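Side-chain contacts in uncharacterized protein (Bacteroides uniformis, PDB 4IYK), which is of unknown function but probably binds carbohydrate, and probably joins a transthyretin-like N-terminal domain to a second, E-set-like beta domain: residues 56-61 against 146-151; 203-206 against 212-215. One frame throughout, in Å; residues are numbered along the deposited sequence.

Contact 1: residues 56-61 against 146-151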
# COMPACT_ATOMS: atom_id res chain seq x y z
N TYR A 56 -1.71 7.70 -11.62
CA TYR A 56 -1.41 7.57 -10.20
C TYR A 56 -2.66 7.16 -9.39
O TYR A 56 -3.81 7.36 -9.81
CB TYR A 56 -0.73 8.83 -9.68
CG TYR A 56 0.61 9.03 -10.36
CD1 TYR A 56 0.70 9.72 -11.57
CD2 TYR A 56 1.78 8.47 -9.84
CE1 TYR A 56 1.92 9.84 -12.25
CE2 TYR A 56 3.00 8.60 -10.51
CZ TYR A 56 3.07 9.29 -11.71
OH TYR A 56 4.26 9.42 -12.38
N ILE A 57 -2.41 6.45 -8.29
CA ILE A 57 -3.47 5.79 -7.50
C ILE A 57 -3.41 6.34 -6.08
O ILE A 57 -2.34 6.34 -5.48
CB ILE A 57 -3.26 4.23 -7.53
CG1 ILE A 57 -2.98 3.67 -8.94
CG2 ILE A 57 -4.41 3.47 -6.85
CD1 ILE A 57 -2.22 2.24 -8.99
N THR A 58 -4.55 6.78 -5.54
CA THR A 58 -4.57 7.25 -4.14
C THR A 58 -4.18 6.07 -3.22
O THR A 58 -4.31 4.91 -3.62
CB THR A 58 -5.92 7.87 -3.75
OG1 THR A 58 -6.93 6.84 -3.65
CG2 THR A 58 -6.33 9.01 -4.68
N ASN A 59 -3.73 6.38 -2.01
CA ASN A 59 -3.24 5.39 -1.04
C ASN A 59 -4.23 4.25 -0.73
O ASN A 59 -3.77 3.16 -0.42
CB ASN A 59 -2.84 6.10 0.26
CG ASN A 59 -1.49 6.75 0.11
OD1 ASN A 59 -1.08 7.12 -0.98
ND2 ASN A 59 -0.78 6.93 1.19
N THR A 60 -5.54 4.49 -0.80
CA THR A 60 -6.54 3.45 -0.48
C THR A 60 -6.60 2.34 -1.56
O THR A 60 -7.13 1.25 -1.29
CB THR A 60 -7.93 4.08 -0.34
OG1 THR A 60 -8.25 4.64 -1.62
CG2 THR A 60 -8.02 5.15 0.77
N GLY A 61 -6.11 2.65 -2.76
CA GLY A 61 -6.15 1.77 -3.93
C GLY A 61 -7.18 2.24 -4.95
O GLY A 61 -7.36 1.62 -5.99
N ASP A 146 -1.43 13.05 8.86
CA ASP A 146 -2.56 12.98 7.92
C ASP A 146 -2.70 11.51 7.41
O ASP A 146 -1.85 10.65 7.69
CB ASP A 146 -2.49 14.04 6.77
CG ASP A 146 -1.39 13.86 5.73
OD1 ASP A 146 -1.09 12.70 5.36
OD2 ASP A 146 -0.82 14.86 5.29
N MSE A 147 -3.83 11.25 6.71
CA MSE A 147 -4.26 9.95 6.17
C MSE A 147 -3.36 9.39 5.06
O MSE A 147 -3.54 8.24 4.66
CB MSE A 147 -5.72 10.08 5.64
CG MSE A 147 -5.81 10.95 4.36
SE MSE A 147 -7.49 10.87 3.33
CE MSE A 147 -8.61 11.84 4.62
N TRP A 148 -2.39 10.17 4.55
CA TRP A 148 -1.49 9.72 3.49
C TRP A 148 -0.24 9.01 4.08
O TRP A 148 0.69 8.68 3.34
CB TRP A 148 -1.11 10.89 2.56
CG TRP A 148 -2.35 11.43 1.89
CD1 TRP A 148 -3.22 12.35 2.40
CD2 TRP A 148 -2.93 10.95 0.67
NE1 TRP A 148 -4.32 12.47 1.58
CE2 TRP A 148 -4.15 11.64 0.49
CE3 TRP A 148 -2.52 10.04 -0.33
CZ2 TRP A 148 -4.98 11.43 -0.63
CZ3 TRP A 148 -3.34 9.84 -1.44
CH2 TRP A 148 -4.54 10.55 -1.59
N VAL A 149 -0.31 8.66 5.36
CA VAL A 149 0.74 7.89 6.07
C VAL A 149 1.12 6.61 5.28
O VAL A 149 0.25 5.90 4.77
CB VAL A 149 0.28 7.54 7.52
CG1 VAL A 149 -1.07 6.83 7.55
CG2 VAL A 149 1.34 6.74 8.27
N GLY A 150 2.42 6.33 5.23
CA GLY A 150 2.97 5.12 4.60
C GLY A 150 4.48 5.19 4.62
O GLY A 150 5.05 6.12 5.20
N ASN A 151 5.15 4.23 3.97
CA ASN A 151 6.59 4.24 3.83
C ASN A 151 7.06 5.52 3.15
O ASN A 151 8.18 5.97 3.42
CB ASN A 151 7.08 3.02 3.01
CG ASN A 151 8.59 2.94 2.94
OD1 ASN A 151 9.25 2.78 3.97
ND2 ASN A 151 9.17 3.07 1.73
O HOH W 1 -2.10 6.14 3.67

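Contact 2: residues 203-206 against 212-215. With EDO (1,2-ethanediol), chain E.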
# COMPACT_ATOMS: atom_id res chain seq x y z
N ALA A 203 4.03 -4.12 5.61
CA ALA A 203 4.84 -5.34 5.52
C ALA A 203 5.49 -5.39 4.17
O ALA A 203 4.80 -5.30 3.15
CB ALA A 203 3.99 -6.59 5.76
N LEU A 204 6.82 -5.47 4.16
CA LEU A 204 7.65 -5.51 2.96
C LEU A 204 8.10 -6.94 2.67
O LEU A 204 8.82 -7.56 3.46
CB LEU A 204 8.87 -4.55 3.09
CG LEU A 204 9.77 -4.42 1.83
CD1 LEU A 204 9.01 -3.78 0.66
CD2 LEU A 204 11.07 -3.62 2.14
N ALA A 205 7.68 -7.46 1.53
CA ALA A 205 8.05 -8.82 1.09
C ALA A 205 9.41 -8.85 0.41
O ALA A 205 9.94 -7.81 0.02
CB ALA A 205 7.00 -9.36 0.13
N ASP A 206 9.94 -10.06 0.23
CA ASP A 206 11.15 -10.40 -0.51
C ASP A 206 10.69 -11.42 -1.58
O ASP A 206 10.16 -12.48 -1.22
CB ASP A 206 12.21 -10.93 0.47
CG ASP A 206 13.47 -11.48 -0.17
OD1 ASP A 206 13.90 -10.94 -1.22
OD2 ASP A 206 14.04 -12.44 0.38
N THR A 212 11.58 -4.14 -8.16
CA THR A 212 11.55 -3.57 -6.81
C THR A 212 10.19 -3.82 -6.12
O THR A 212 9.11 -3.44 -6.60
CB THR A 212 11.99 -2.10 -6.80
OG1 THR A 212 11.21 -1.35 -7.72
CG2 THR A 212 13.45 -1.94 -7.16
N VAL A 213 10.27 -4.50 -4.96
CA VAL A 213 9.13 -4.84 -4.14
C VAL A 213 8.81 -3.65 -3.25
O VAL A 213 9.72 -3.08 -2.66
CB VAL A 213 9.38 -6.14 -3.32
CG1 VAL A 213 8.24 -6.42 -2.34
CG2 VAL A 213 9.62 -7.33 -4.23
N ARG A 214 7.51 -3.30 -3.17
CA ARG A 214 7.00 -2.22 -2.33
C ARG A 214 6.16 -2.79 -1.20
O ARG A 214 5.70 -3.93 -1.29
CB ARG A 214 6.16 -1.22 -3.16
CG ARG A 214 6.92 -0.56 -4.33
CD ARG A 214 8.04 0.31 -3.84
NE ARG A 214 8.48 1.29 -4.84
CZ ARG A 214 9.35 2.27 -4.60
NH1 ARG A 214 9.89 2.41 -3.39
NH2 ARG A 214 9.68 3.12 -5.55
N HIS A 215 5.96 -2.00 -0.12
CA HIS A 215 5.19 -2.44 1.03
C HIS A 215 3.75 -2.73 0.70
O HIS A 215 3.11 -2.02 -0.08
CB HIS A 215 5.16 -1.35 2.14
CG HIS A 215 6.45 -1.15 2.86
ND1 HIS A 215 7.44 -0.38 2.33
CD2 HIS A 215 6.82 -1.55 4.10
CE1 HIS A 215 8.42 -0.38 3.22
NE2 HIS A 215 8.07 -1.03 4.32
C1 EDO E . 11.18 -0.99 -0.68
O1 EDO E . 11.38 -1.05 -2.09
C2 EDO E . 10.75 0.43 -0.24
O2 EDO E . 9.81 1.00 -1.15
O HOH W 2 5.56 -6.37 0.12

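Contact 1: residues 56-61 against 146-151
N59 meets the six-membered ring of W148. N59 OD1 lies at the ring edge, near the ring plane, 3.3 Å from W148 CE3. N59 CG stands beside the backbone N (chi1 -79°), which sets the amide at this edge. The amide and ring planes stand 67° apart, so the two flat groups do not stack. T58 adds its CB, which comes 3.7 Å from W148 CH2. CG2 of T58 lies at the ring edge, in the plane.

The other end of the N59 amide turns to the backbone of the second loop. N59 ND2 donates to water 1 at 2.9 Å. That water gives its own protons to M147 O and to V149 O, the latter at 2.6 Å. N59 ND2 also sits 3.1 Å from W148 O. N59 OD1 accepts from the backbone N of M34, so both ends of the amide are engaged and its rotation is set. A leucine here would probably leave water 1 without its donor and M34 N without its acceptor.

Each side is shaped by a type I turn. T58 to G61 forms one, closed by G61 N to T58 O, and T58 OG1 is hydrogen-bonded to E62 O. D146 to V149 forms the other. In it D146 OD1 accepts from W148 N at 3.0 Å, an Asx turn. R200 reaches both loops: its NH1 hydrogen-bonds V149 O, and its NH2 makes a weak hydrogen bond to N59 O. This is a turn-to-turn interface between two beta domains, probably a transthyretin-like one and an E-set-like one.

Contact 2: residues 203-206 against 212-215
L204 packs its CB on the ring of H215. L204 CB lies over one face of the imidazole, 3.9 Å from its centroid and 20° off the ring normal. This is a CH-pi contact, offset toward the rim of the ring. The same ring packs edge-to-face with F142.

The apolar contacts lie further along. L204 CG is anti to the backbone N (chi1 -175°), and from there CD1 extends over the backbone of V213 and R214. L204 CD1 comes 3.5 Å from V213 O and 4.1 Å from V213 CG1. That same methyl of V213 packs against A205 CB at 4.0 Å, so CG1 touches both L204 and A205. V213 CG1 also lies 3.2 Å from A205 O. Y106 touches the side chains of A205 and V213.

The two segments flank the loop of a beta hairpin, strands 196-206 and 216-224, in what is probably an E-set-like domain. Residues 203-206 are the end of the first strand, and 212-215 lead into the second. The strand pairing itself continues at A203, which is hydrogen-bonded through its backbone to N216.

Between the segments, no direct hydrogen bond is made. Water 2 accepts from A205 N and can donate to R214 O, though it has other acceptors in reach. H215 CA adds a CA-H...O contact to A203 O.

The bound 1,2-ethanediol, probably from the crystallisation liquor, lies beside L204 CD1. Its O1 donates to V213 O at 2.7 Å. R214 NH1 donates to its O2 at 2.6 Å, with an angle of 156°. O2 meets the guanidinium at its edge, in the plane. The R214 chain bends at chi2, which helps bring NH1 round to the diol.

In the fold
Contact 1 comes first along the chain, and both its segments precede contact 2. Their centres are about 16 Å apart. Contact 1 joins the two domains: 56-61 belongs to the N-terminal domain, and 146-151 follows strand 135-144 of the second. Contact 2 lies wholly within the second domain. Strands 135-144 and 196-206 are antiparallel neighbours in one sheet, and they link the two sites. The contacts also touch directly, as N151 CG is 3.3 Å from H215 CE1. N79, G80 and N81, in the N-terminal domain, form hydrogen bonds with T212, R214 and H215. Loops at both sites therefore join the two domains, which is consistent with a fixed mutual orientation.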